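Local coordinates for protein bifunctional endomannanase/endoglucanase (Caldanaerobius polysaccharolyticus, PDB 3W0K) that probably hydrolyses beta-1,4 linkages in mannan and cellulose-type glucans, as a family 5 glycoside hydrolase with a beta/alpha barrel, at residues 86-91 / 135-139; 100-104 / 150-154. One frame throughout, in Å; residues are numbered along the deposited sequence.

Contact 1 (86-91 / 135-139); sequences APGYCI and VNEPP
Tyr89 holds CG anti to the backbone N (chi1 -176°), which sends its ring out from 86-91 to the bend at 135-139, and Ile91, with CG1 likewise anti, extends CD1 to the same bend. At the far end of the ring Tyr89 OH donates to Glu137 O over 2.7 Å, lying in the carbonyl plane with a C=O...donor angle of 147°. One ring edge runs along the backbone it meets: CE2 of Tyr89 lies 3.4 Å from Asn136 O, and nearer the root CD2 touches Val135 CG2 at 3.8 Å. Pro139 approaches from the opposite direction, its CD 3.5 Å from Tyr89 CZ. A type II turn from Ala86 to Tyr89, closed by Tyr89 N donating to Ala86 O, anchors the root of the tyrosine. These loops follow the third and fourth strands of the barrel, and an Asn-Glu pair after strand four is characteristic of family 5 and its clan, in which the glutamate is the general acid/base, probably Glu137 here. Its OE2 forms a salt bridge with Arg196, while OE1 is hydrogen-bonded to a Tris molecule, probably from the crystallisation liquor, that may mark the pocket. Asn136 ND2 also donates to Glu137 OE1 at 3.1 Å, from above the carboxylate plane, and Arg40 holds the amide oxygen. Ile91 CG2 packs 3.6 Å from Glu137 OE1. A leucine in place of Tyr89 would probably leave Glu137 O without its phenol donor and open a gap beside Pro139. Between the segments, one water accepts from Ile91 N and Asn136 ND2 and donates to Asn136 O.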
loop_
_atom_site.group_PDB
_atom_site.type_symbol
_atom_site.label_atom_id
_atom_site.label_comp_id
_atom_site.label_asym_id
_atom_site.label_seq_id
_atom_site.Cartn_x
_atom_site.Cartn_y
_atom_site.Cartn_z
ATOM N N ALA A 86 10.193 8.256 -0.881
ATOM C CA ALA A 86 10.287 9.178 -2.004
ATOM C C ALA A 86 11.213 10.318 -1.615
ATOM O O ALA A 86 11.560 10.461 -0.444
ATOM C CB ALA A 86 8.894 9.731 -2.322
ATOM N N PRO A 87 11.678 11.109 -2.596
ATOM C CA PRO A 87 12.562 12.228 -2.259
ATOM C C PRO A 87 11.912 13.109 -1.193
ATOM O O PRO A 87 10.846 13.696 -1.417
ATOM C CB PRO A 87 12.678 12.970 -3.587
ATOM C CG PRO A 87 12.683 11.850 -4.572
ATOM C CD PRO A 87 11.584 10.936 -4.060
ATOM N N GLY A 88 12.527 13.145 -0.017
ATOM C CA GLY A 88 12.010 13.955 1.070
ATOM C C GLY A 88 10.930 13.349 1.949
ATOM O O GLY A 88 10.353 14.063 2.769
ATOM N N TYR A 89 10.629 12.061 1.787
ATOM C CA TYR A 89 9.608 11.444 2.636
ATOM C C TYR A 89 9.472 9.932 2.652
ATOM O O TYR A 89 9.504 9.272 1.621
ATOM C CB TYR A 89 8.205 11.999 2.331
ATOM C CG TYR A 89 7.133 11.441 3.259
ATOM C CD1 TYR A 89 7.107 11.802 4.604
ATOM C CD2 TYR A 89 6.185 10.519 2.808
ATOM C CE1 TYR A 89 6.169 11.262 5.480
ATOM C CE2 TYR A 89 5.239 9.969 3.681
ATOM C CZ TYR A 89 5.239 10.349 5.015
ATOM O OH TYR A 89 4.307 9.840 5.895
ATOM N N CYS A 90 9.267 9.415 3.859
ATOM C CA CYS A 90 8.969 8.006 4.101
ATOM C C CYS A 90 8.283 8.015 5.456
ATOM O O CYS A 90 8.735 8.699 6.376
ATOM C CB CYS A 90 10.202 7.101 4.139
ATOM S SG CYS A 90 9.733 5.331 4.303
ATOM N N ILE A 91 7.167 7.302 5.572
ATOM C CA ILE A 91 6.452 7.268 6.841
ATOM C C ILE A 91 7.316 6.615 7.922
ATOM O O ILE A 91 7.180 6.923 9.107
ATOM C CB ILE A 91 5.079 6.579 6.704
ATOM C CG1 ILE A 91 4.262 6.793 7.984
ATOM C CG2 ILE A 91 5.251 5.101 6.385
ATOM C CD1 ILE A 91 2.773 6.598 7.803
ATOM N N VAL A 135 2.850 8.442 -3.592
ATOM C CA VAL A 135 3.686 8.421 -2.403
ATOM C C VAL A 135 2.965 7.678 -1.292
ATOM O O VAL A 135 1.798 7.939 -1.000
ATOM C CB VAL A 135 4.120 9.862 -1.976
ATOM C CG1 VAL A 135 2.908 10.771 -1.784
ATOM C CG2 VAL A 135 4.976 9.808 -0.713
ATOM N N ASN A 136 3.660 6.717 -0.697
ATOM C CA ASN A 136 3.059 5.922 0.355
ATOM C C ASN A 136 2.711 6.684 1.621
ATOM O O ASN A 136 3.512 7.457 2.137
ATOM C CB ASN A 136 3.967 4.748 0.734
ATOM C CG ASN A 136 3.377 3.905 1.853
ATOM O OD1 ASN A 136 2.476 3.106 1.624
ATOM N ND2 ASN A 136 3.859 4.113 3.075
ATOM N N GLU A 137 1.491 6.453 2.093
ATOM C CA GLU A 137 0.980 7.002 3.345
ATOM C C GLU A 137 1.488 8.364 3.840
ATOM O O GLU A 137 2.322 8.426 4.749
ATOM C CB GLU A 137 1.194 5.946 4.442
ATOM C CG GLU A 137 0.527 4.598 4.129
ATOM C CD GLU A 137 1.011 3.440 4.997
ATOM O OE1 GLU A 137 2.128 3.504 5.555
ATOM O OE2 GLU A 137 0.271 2.435 5.102
ATOM N N PRO A 138 1.001 9.469 3.242
ATOM C CA PRO A 138 1.415 10.816 3.659
ATOM C C PRO A 138 1.108 10.978 5.152
ATOM O O PRO A 138 0.239 10.288 5.693
ATOM C CB PRO A 138 0.533 11.724 2.798
ATOM C CG PRO A 138 0.351 10.930 1.554
ATOM C CD PRO A 138 0.099 9.533 2.080
ATOM N N PRO A 139 1.809 11.897 5.835
ATOM C CA PRO A 139 1.611 12.126 7.268
ATOM C C PRO A 139 0.323 12.833 7.659
ATOM O O PRO A 139 -0.509 13.175 6.815
ATOM C CB PRO A 139 2.834 12.956 7.642
ATOM C CG PRO A 139 3.029 13.804 6.430
ATOM C CD PRO A 139 2.822 12.821 5.289
HETATM O O HOH W 1 5.882 6.368 3.062
#

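Contact 2 (100-104 / 150-154)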
loop_
_atom_site.group_PDB
_atom_site.type_symbol
_atom_site.label_atom_id
_atom_site.label_comp_id
_atom_site.label_asym_id
_atom_site.label_seq_id
_atom_site.Cartn_x
_atom_site.Cartn_y
_atom_site.Cartn_z
ATOM N N ASN A 100 12.376 17.740 3.111
ATOM C CA ASN A 100 10.987 17.517 3.491
ATOM C C ASN A 100 10.137 17.748 2.246
ATOM O O ASN A 100 9.920 18.886 1.825
ATOM C CB ASN A 100 10.546 18.480 4.595
ATOM C CG ASN A 100 9.060 18.372 4.897
ATOM O OD1 ASN A 100 8.395 17.426 4.469
ATOM N ND2 ASN A 100 8.525 19.354 5.610
ATOM N N LEU A 101 9.638 16.655 1.684
ATOM C CA LEU A 101 8.820 16.686 0.479
ATOM C C LEU A 101 7.620 17.625 0.544
ATOM O O LEU A 101 7.246 18.233 -0.455
ATOM C CB LEU A 101 8.318 15.272 0.174
ATOM C CG LEU A 101 7.397 15.094 -1.037
ATOM C CD1 LEU A 101 8.132 15.530 -2.302
ATOM C CD2 LEU A 101 6.962 13.640 -1.161
ATOM N N TRP A 102 7.038 17.769 1.726
ATOM C CA TRP A 102 5.847 18.589 1.863
ATOM C C TRP A 102 6.040 20.087 1.758
ATOM O O TRP A 102 5.089 20.801 1.466
ATOM C CB TRP A 102 5.094 18.202 3.139
ATOM C CG TRP A 102 4.956 16.718 3.218
ATOM C CD1 TRP A 102 5.561 15.884 4.112
ATOM C CD2 TRP A 102 4.291 15.873 2.268
ATOM N NE1 TRP A 102 5.336 14.575 3.767
ATOM C CE2 TRP A 102 4.558 14.537 2.641
ATOM C CE3 TRP A 102 3.505 16.115 1.134
ATOM C CZ2 TRP A 102 4.068 13.444 1.917
ATOM C CZ3 TRP A 102 3.018 15.028 0.414
ATOM C CH2 TRP A 102 3.302 13.710 0.809
ATOM N N LEU A 103 7.280 20.552 1.907
ATOM C CA LEU A 103 7.562 21.983 1.843
ATOM C C LEU A 103 8.731 22.398 0.962
ATOM O O LEU A 103 8.759 23.526 0.471
ATOM C CB LEU A 103 7.826 22.528 3.248
ATOM C CG LEU A 103 6.702 22.456 4.277
ATOM C CD1 LEU A 103 7.223 22.987 5.597
ATOM C CD2 LEU A 103 5.497 23.264 3.805
ATOM N N ASP A 104 9.707 21.512 0.790
ATOM C CA ASP A 104 10.901 21.845 0.013
ATOM C C ASP A 104 10.774 21.707 -1.494
ATOM O O ASP A 104 10.560 20.608 -2.014
ATOM C CB ASP A 104 12.098 21.021 0.498
ATOM C CG ASP A 104 12.400 21.235 1.968
ATOM O OD1 ASP A 104 11.978 22.267 2.533
ATOM O OD2 ASP A 104 13.071 20.370 2.558
ATOM N N ASN A 150 -1.273 22.194 0.832
ATOM C CA ASN A 150 0.010 21.932 0.186
ATOM C C ASN A 150 0.156 20.504 -0.333
ATOM O O ASN A 150 0.819 20.277 -1.346
ATOM C CB ASN A 150 1.230 22.427 1.001
ATOM C CG ASN A 150 1.386 21.755 2.358
ATOM O OD1 ASN A 150 1.071 20.581 2.542
ATOM N ND2 ASN A 150 1.950 22.499 3.307
ATOM N N HIS A 151 -0.519 19.557 0.314
ATOM C CA HIS A 151 -0.489 18.172 -0.142
ATOM C C HIS A 151 -1.237 18.119 -1.474
ATOM O O HIS A 151 -0.738 17.557 -2.450
ATOM C CB HIS A 151 -1.170 17.244 0.873
ATOM C CG HIS A 151 -1.452 15.870 0.343
ATOM N ND1 HIS A 151 -2.698 15.491 -0.108
ATOM C CD2 HIS A 151 -0.649 14.791 0.180
ATOM C CE1 HIS A 151 -2.651 14.238 -0.525
ATOM N NE2 HIS A 151 -1.420 13.790 -0.361
ATOM N N ALA A 152 -2.424 18.724 -1.518
ATOM C CA ALA A 152 -3.220 18.740 -2.742
ATOM C C ALA A 152 -2.464 19.411 -3.889
ATOM O O ALA A 152 -2.456 18.907 -5.010
ATOM C CB ALA A 152 -4.558 19.444 -2.500
ATOM N N SER A 153 -1.807 20.531 -3.598
ATOM C CA SER A 153 -1.046 21.245 -4.619
ATOM C C SER A 153 0.063 20.375 -5.205
ATOM O O SER A 153 0.255 20.352 -6.422
ATOM C CB SER A 153 -0.465 22.545 -4.055
ATOM O OG SER A 153 -1.496 23.482 -3.786
ATOM N N LEU A 154 0.761 19.633 -4.348
ATOM C CA LEU A 154 1.834 18.757 -4.810
ATOM C C LEU A 154 1.280 17.596 -5.631
ATOM O O LEU A 154 1.843 17.236 -6.661
ATOM C CB LEU A 154 2.661 18.221 -3.637
ATOM C CG LEU A 154 3.832 17.307 -4.031
ATOM C CD1 LEU A 154 4.798 18.029 -4.968
ATOM C CD2 LEU A 154 4.548 16.828 -2.773
#
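The indole of Trp102 and the imidazole of His151 run alongside one another in the same direction, where the loop after the third barrel strand meets helix 148-165. CZ3 of Trp102 approaches CD2 of His151 to 3.7 Å, at the edge of the imidazole. With planes 44° apart the two rings meet at a slant. Trp102 owes its direction to CG standing anti to the carbonyl carbon, beside the backbone N (chi1 -48°), which carries the six-membered ring toward the helix. Leu154, one helical turn beyond Asn150, crosses the indole at about a right angle, with CD2 4.0 Å from Trp102 CZ3. The same methyl meets Leu101 CG at 3.8 Å and also its CD1, so one branch of Leu154 touches two neighbouring loop residues, while Leu101 CD2 lies over the rim of one indole face. Asn150 tucks CG between its own backbone N and carbonyl carbon (chi1 62°), and its ND2 comes 3.7 Å from Leu103 CD2. That amide is spoken for on its own side: OD1 accepts from Thr147 N and ND2 donates to Gly145 O. In the loop, Asn100 forms an Asx turn, its OD1 accepting from Trp102 N at 3.1 Å with the donor well above the carbonyl plane, while Asn100 O takes both Leu103 N and Asp104 N. The Asn100 and Asn150 amides bond on their own sides or to nearby loop residues, so loop meets helix mainly through apolar and aromatic side chains and the Asn150 flank, by shape more than bond direction.

Along the chain the segments come as 86-91, 100-104, 135-139 and 150-154, so contacts 1 and 2 cross rather than nest. Both start in the long loop between strand 78-83 and helix 105-121. Contact 1 closes a loop that takes in that helix and strand 130-133, returning to the residues just after the strand, near the mouth of the barrel; contact 2 closes a second one on helix 148-165, farther out. The two meet directly: Gly88 O is probably hydrogen-bonded to Leu101 N, Tyr89 and Trp102 pair edge-to-face, and Pro139 packs on Trp102. The loop after strand 78-83 is thereby tied to the residues after strand 130-133 and to helix 148-165, from pocket to outer layer.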